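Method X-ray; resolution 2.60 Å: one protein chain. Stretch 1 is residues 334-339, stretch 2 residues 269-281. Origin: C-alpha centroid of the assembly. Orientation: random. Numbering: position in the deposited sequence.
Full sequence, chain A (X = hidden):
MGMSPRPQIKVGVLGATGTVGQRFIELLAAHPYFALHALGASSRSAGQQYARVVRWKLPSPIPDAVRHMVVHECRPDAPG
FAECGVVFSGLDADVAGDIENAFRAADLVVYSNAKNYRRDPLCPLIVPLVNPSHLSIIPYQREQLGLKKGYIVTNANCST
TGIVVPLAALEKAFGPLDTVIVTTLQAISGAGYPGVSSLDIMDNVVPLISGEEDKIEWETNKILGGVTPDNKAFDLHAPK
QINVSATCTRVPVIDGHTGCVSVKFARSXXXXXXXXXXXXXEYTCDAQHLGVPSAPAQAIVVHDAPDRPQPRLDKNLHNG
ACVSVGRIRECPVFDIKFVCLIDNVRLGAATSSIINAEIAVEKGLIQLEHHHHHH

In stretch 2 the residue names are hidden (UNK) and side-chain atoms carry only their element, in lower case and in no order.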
# COMPACT_ATOMS: atom_id res chain seq x y z
N PHE A 334 -22.84 -9.24 -23.67
CA PHE A 334 -22.56 -8.54 -24.91
C PHE A 334 -21.77 -9.48 -25.81
O PHE A 334 -22.12 -10.65 -25.90
CB PHE A 334 -21.82 -7.24 -24.61
CG PHE A 334 -22.64 -6.22 -23.86
CD1 PHE A 334 -23.97 -5.99 -24.23
CD2 PHE A 334 -22.12 -5.50 -22.82
CE1 PHE A 334 -24.75 -5.05 -23.57
CE2 PHE A 334 -22.87 -4.54 -22.15
CZ PHE A 334 -24.19 -4.31 -22.52
N ASP A 335 -20.74 -9.02 -26.52
CA ASP A 335 -20.03 -9.92 -27.40
C ASP A 335 -18.68 -10.29 -26.83
O ASP A 335 -18.33 -11.44 -26.75
CB ASP A 335 -19.87 -9.27 -28.78
CG ASP A 335 -21.19 -9.11 -29.48
OD1 ASP A 335 -22.04 -10.01 -29.31
OD2 ASP A 335 -21.40 -8.08 -30.16
N ILE A 336 -17.91 -9.28 -26.46
CA ILE A 336 -16.54 -9.48 -26.08
C ILE A 336 -16.24 -8.63 -24.87
O ILE A 336 -16.68 -7.48 -24.80
CB ILE A 336 -15.63 -9.15 -27.28
CG1 ILE A 336 -15.46 -10.38 -28.19
CG2 ILE A 336 -14.31 -8.52 -26.87
CD1 ILE A 336 -14.59 -11.49 -27.66
N LYS A 337 -15.47 -9.17 -23.93
CA LYS A 337 -14.92 -8.36 -22.83
C LYS A 337 -13.43 -8.55 -22.66
O LYS A 337 -12.85 -9.53 -23.11
CB LYS A 337 -15.67 -8.61 -21.50
CG LYS A 337 -15.62 -10.03 -20.98
CD LYS A 337 -16.48 -10.19 -19.73
CE LYS A 337 -16.57 -11.67 -19.32
NZ LYS A 337 -17.46 -11.99 -18.19
N PHE A 338 -12.82 -7.58 -22.02
CA PHE A 338 -11.36 -7.59 -21.89
C PHE A 338 -10.89 -6.62 -20.83
O PHE A 338 -11.68 -5.87 -20.26
CB PHE A 338 -10.70 -7.26 -23.24
CG PHE A 338 -11.04 -5.91 -23.79
CD1 PHE A 338 -10.27 -4.84 -23.51
CD2 PHE A 338 -12.10 -5.73 -24.62
CE1 PHE A 338 -10.55 -3.59 -24.02
CE2 PHE A 338 -12.38 -4.48 -25.16
CZ PHE A 338 -11.62 -3.40 -24.84
N VAL A 339 -9.60 -6.63 -20.61
CA VAL A 339 -8.95 -5.73 -19.68
C VAL A 339 -7.91 -4.92 -20.46
O VAL A 339 -7.16 -5.50 -21.23
CB VAL A 339 -8.23 -6.52 -18.58
CG1 VAL A 339 -7.40 -5.59 -17.73
CG2 VAL A 339 -9.25 -7.25 -17.74
N UNK A 269 -22.34 -11.86 -37.40
CA UNK A 269 -21.99 -12.31 -36.07
C UNK A 269 -20.78 -11.53 -35.54
O UNK A 269 -20.04 -10.91 -36.31
c UNK A 269 -21.80 -12.77 -38.44
c UNK A 269 -21.03 -13.81 -37.66
c UNK A 269 -21.64 -13.78 -36.30
N UNK A 270 -20.57 -11.56 -34.23
CA UNK A 270 -19.41 -10.88 -33.72
C UNK A 270 -18.16 -11.70 -33.97
O UNK A 270 -18.24 -12.92 -34.16
c UNK A 270 -20.42 -12.10 -31.97
c UNK A 270 -19.69 -10.82 -32.24
c UNK A 270 -21.27 -12.33 -33.19
N UNK A 271 -17.01 -11.04 -33.95
CA UNK A 271 -15.76 -11.72 -34.16
C UNK A 271 -15.41 -12.68 -33.04
O UNK A 271 -15.91 -12.57 -31.93
c UNK A 271 -15.36 -9.53 -33.34
c UNK A 271 -16.82 -9.63 -33.61
c UNK A 271 -14.75 -10.58 -34.20
N UNK A 272 -14.55 -13.63 -33.37
CA UNK A 272 -14.02 -14.52 -32.38
C UNK A 272 -12.91 -13.84 -31.59
O UNK A 272 -12.36 -12.80 -31.97
o UNK A 272 -12.37 -15.35 -33.93
c UNK A 272 -13.41 -15.76 -33.07
N UNK A 273 -12.58 -14.49 -30.49
CA UNK A 273 -11.48 -14.06 -29.65
C UNK A 273 -10.22 -13.86 -30.49
O UNK A 273 -9.52 -12.86 -30.33
c UNK A 273 -11.27 -15.11 -28.53
c UNK A 273 -12.43 -15.02 -27.53
c UNK A 273 -9.93 -14.93 -27.86
N UNK A 274 -9.93 -14.80 -31.38
CA UNK A 274 -8.67 -14.75 -32.13
C UNK A 274 -8.69 -13.57 -33.07
O UNK A 274 -7.70 -12.88 -33.21
c UNK A 274 -8.42 -16.06 -32.91
N UNK A 275 -9.84 -13.32 -33.68
CA UNK A 275 -9.96 -12.20 -34.59
C UNK A 275 -9.78 -10.90 -33.85
O UNK A 275 -9.22 -9.95 -34.41
o UNK A 275 -13.82 -13.42 -36.19
c UNK A 275 -11.31 -12.23 -35.31
o UNK A 275 -12.89 -13.83 -38.11
c UNK A 275 -12.81 -13.55 -36.91
c UNK A 275 -11.41 -13.36 -36.33
N UNK A 276 -10.22 -10.85 -32.59
CA UNK A 276 -10.10 -9.64 -31.79
C UNK A 276 -8.64 -9.44 -31.39
O UNK A 276 -8.12 -8.32 -31.50
c UNK A 276 -12.49 -9.60 -30.96
c UNK A 276 -10.71 -8.44 -29.67
c UNK A 276 -11.02 -9.64 -30.55
N UNK A 277 -7.98 -10.50 -30.96
CA UNK A 277 -6.55 -10.43 -30.70
C UNK A 277 -5.77 -9.86 -31.88
O UNK A 277 -4.93 -8.97 -31.72
c UNK A 277 -6.03 -11.81 -30.30
o UNK A 277 -5.98 -13.88 -27.33
c UNK A 277 -6.14 -13.67 -28.53
c UNK A 277 -6.56 -12.26 -28.93
o UNK A 277 -6.02 -14.58 -29.40
N UNK A 278 -6.07 -10.34 -33.09
CA UNK A 278 -5.39 -9.83 -34.29
C UNK A 278 -5.69 -8.42 -34.58
O UNK A 278 -4.78 -7.68 -34.91
c UNK A 278 -5.69 -10.68 -35.52
o UNK A 278 -4.11 -12.25 -34.69
n UNK A 278 -5.85 -13.04 -35.89
c UNK A 278 -5.14 -12.06 -35.35
N UNK A 279 -6.93 -8.02 -34.43
CA UNK A 279 -7.29 -6.63 -34.63
C UNK A 279 -6.44 -5.69 -33.74
O UNK A 279 -5.99 -4.63 -34.21
c UNK A 279 -8.78 -6.42 -34.38
N UNK A 280 -6.23 -6.08 -32.49
CA UNK A 280 -5.42 -5.30 -31.59
C UNK A 280 -3.95 -5.31 -31.99
O UNK A 280 -3.35 -4.24 -32.10
c UNK A 280 -7.55 -6.36 -28.68
c UNK A 280 -8.72 -3.92 -29.04
c UNK A 280 -7.51 -4.23 -29.66
c UNK A 280 -9.34 -4.85 -28.25
c UNK A 280 -5.58 -5.79 -30.14
c UNK A 280 -8.75 -6.07 -28.06
c UNK A 280 -6.91 -5.46 -29.50
N UNK A 281 -3.38 -6.49 -32.19
CA UNK A 281 -1.95 -6.61 -32.65
C UNK A 281 -1.61 -5.82 -33.88
O UNK A 281 -0.54 -5.24 -33.94
n UNK A 281 -2.06 -12.60 -29.91
n UNK A 281 -0.82 -11.04 -31.04
n UNK A 281 -2.65 -11.97 -32.07
c UNK A 281 -1.85 -11.86 -31.01
c UNK A 281 -1.56 -8.02 -33.00
c UNK A 281 -1.38 -8.87 -31.80
c UNK A 281 -0.54 -10.11 -32.13

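Position 269 carries three carbons that close a ring onto its own backbone N, and nothing of it comes within contact range of stretch 1: Pro 269, with a cis peptide bond before it. Position 270 repeats the three-carbon ring, but its CB points toward stretch 1 and lies 3.6 Å from Asp 335 CG. This is Pro 270, packing on a carboxylate whose oxygens are hydrogen-bonded elsewhere in the structure. Position 271 has the same closed ring, its CA-to-CB bond sideways to stretch 1; its backbone O sits 4.4 Å from Ile 336 CG1. It is Pro 271.

Position 272 has one carbon and one oxygen, directed away from stretch 1 at the CB. This is Ser 272, the N-cap: its OG accepts from the backbone N of position 275 at 3.3 Å.

At position 273 one carbon carries two more, a beta-branched, wholly apolar side chain, and one of those carbons approaches Ile 336 CD1. It is Val 273, its CG2 4.1 Å from that Ile 336 CD1. Position 274 has a single carbon, far from the strand: Ala 274.

Position 275 has three carbons, the third bearing two oxygens, out of reach of stretch 1. It is Glu 275, and it closes the capping box, as Ser 272 N donates to Glu 275 OE1 at 2.9 Å.

Position 276 again shows one carbon carrying two, its CA-to-CB bond toward stretch 1 and one branch carbon 4.1 Å from Ile 336 CG1. It is Val 276. Position 277 has three carbons ending in two oxygens and makes no contact: Glu 277. Position 278 has two carbons, the second with one oxygen and one nitrogen, also remote: Asn 278. A lone carbon at 279 gives Ala 279, buried yet out of reach of stretch 1.

Position 280 has one carbon, then a six-carbon ring; the CA-to-CB bond points toward stretch 1 and a ring carbon comes near Phe 338 CZ. It is Phe 280, its CZ 4.4 Å from Phe 338 CZ. Position 281 runs through three carbons and a nitrogen to a carbon with two further nitrogens, out of reach: Arg 281.

The contact has no hydrogen bond across it and is mainly apolar packing: Pro 270 lies on Asp 335 ahead of the strand, and alternate strand residues Ile 336 and Phe 338 meet helix positions 273, 276 and 280, spaced three and four apart. Ile 336 packs against both valines; farther along, the edge of Phe 280 meets the face of Phe 338, planes at 66°.

Stretch 2, residues 269-281: PPPSVAEVENAFR
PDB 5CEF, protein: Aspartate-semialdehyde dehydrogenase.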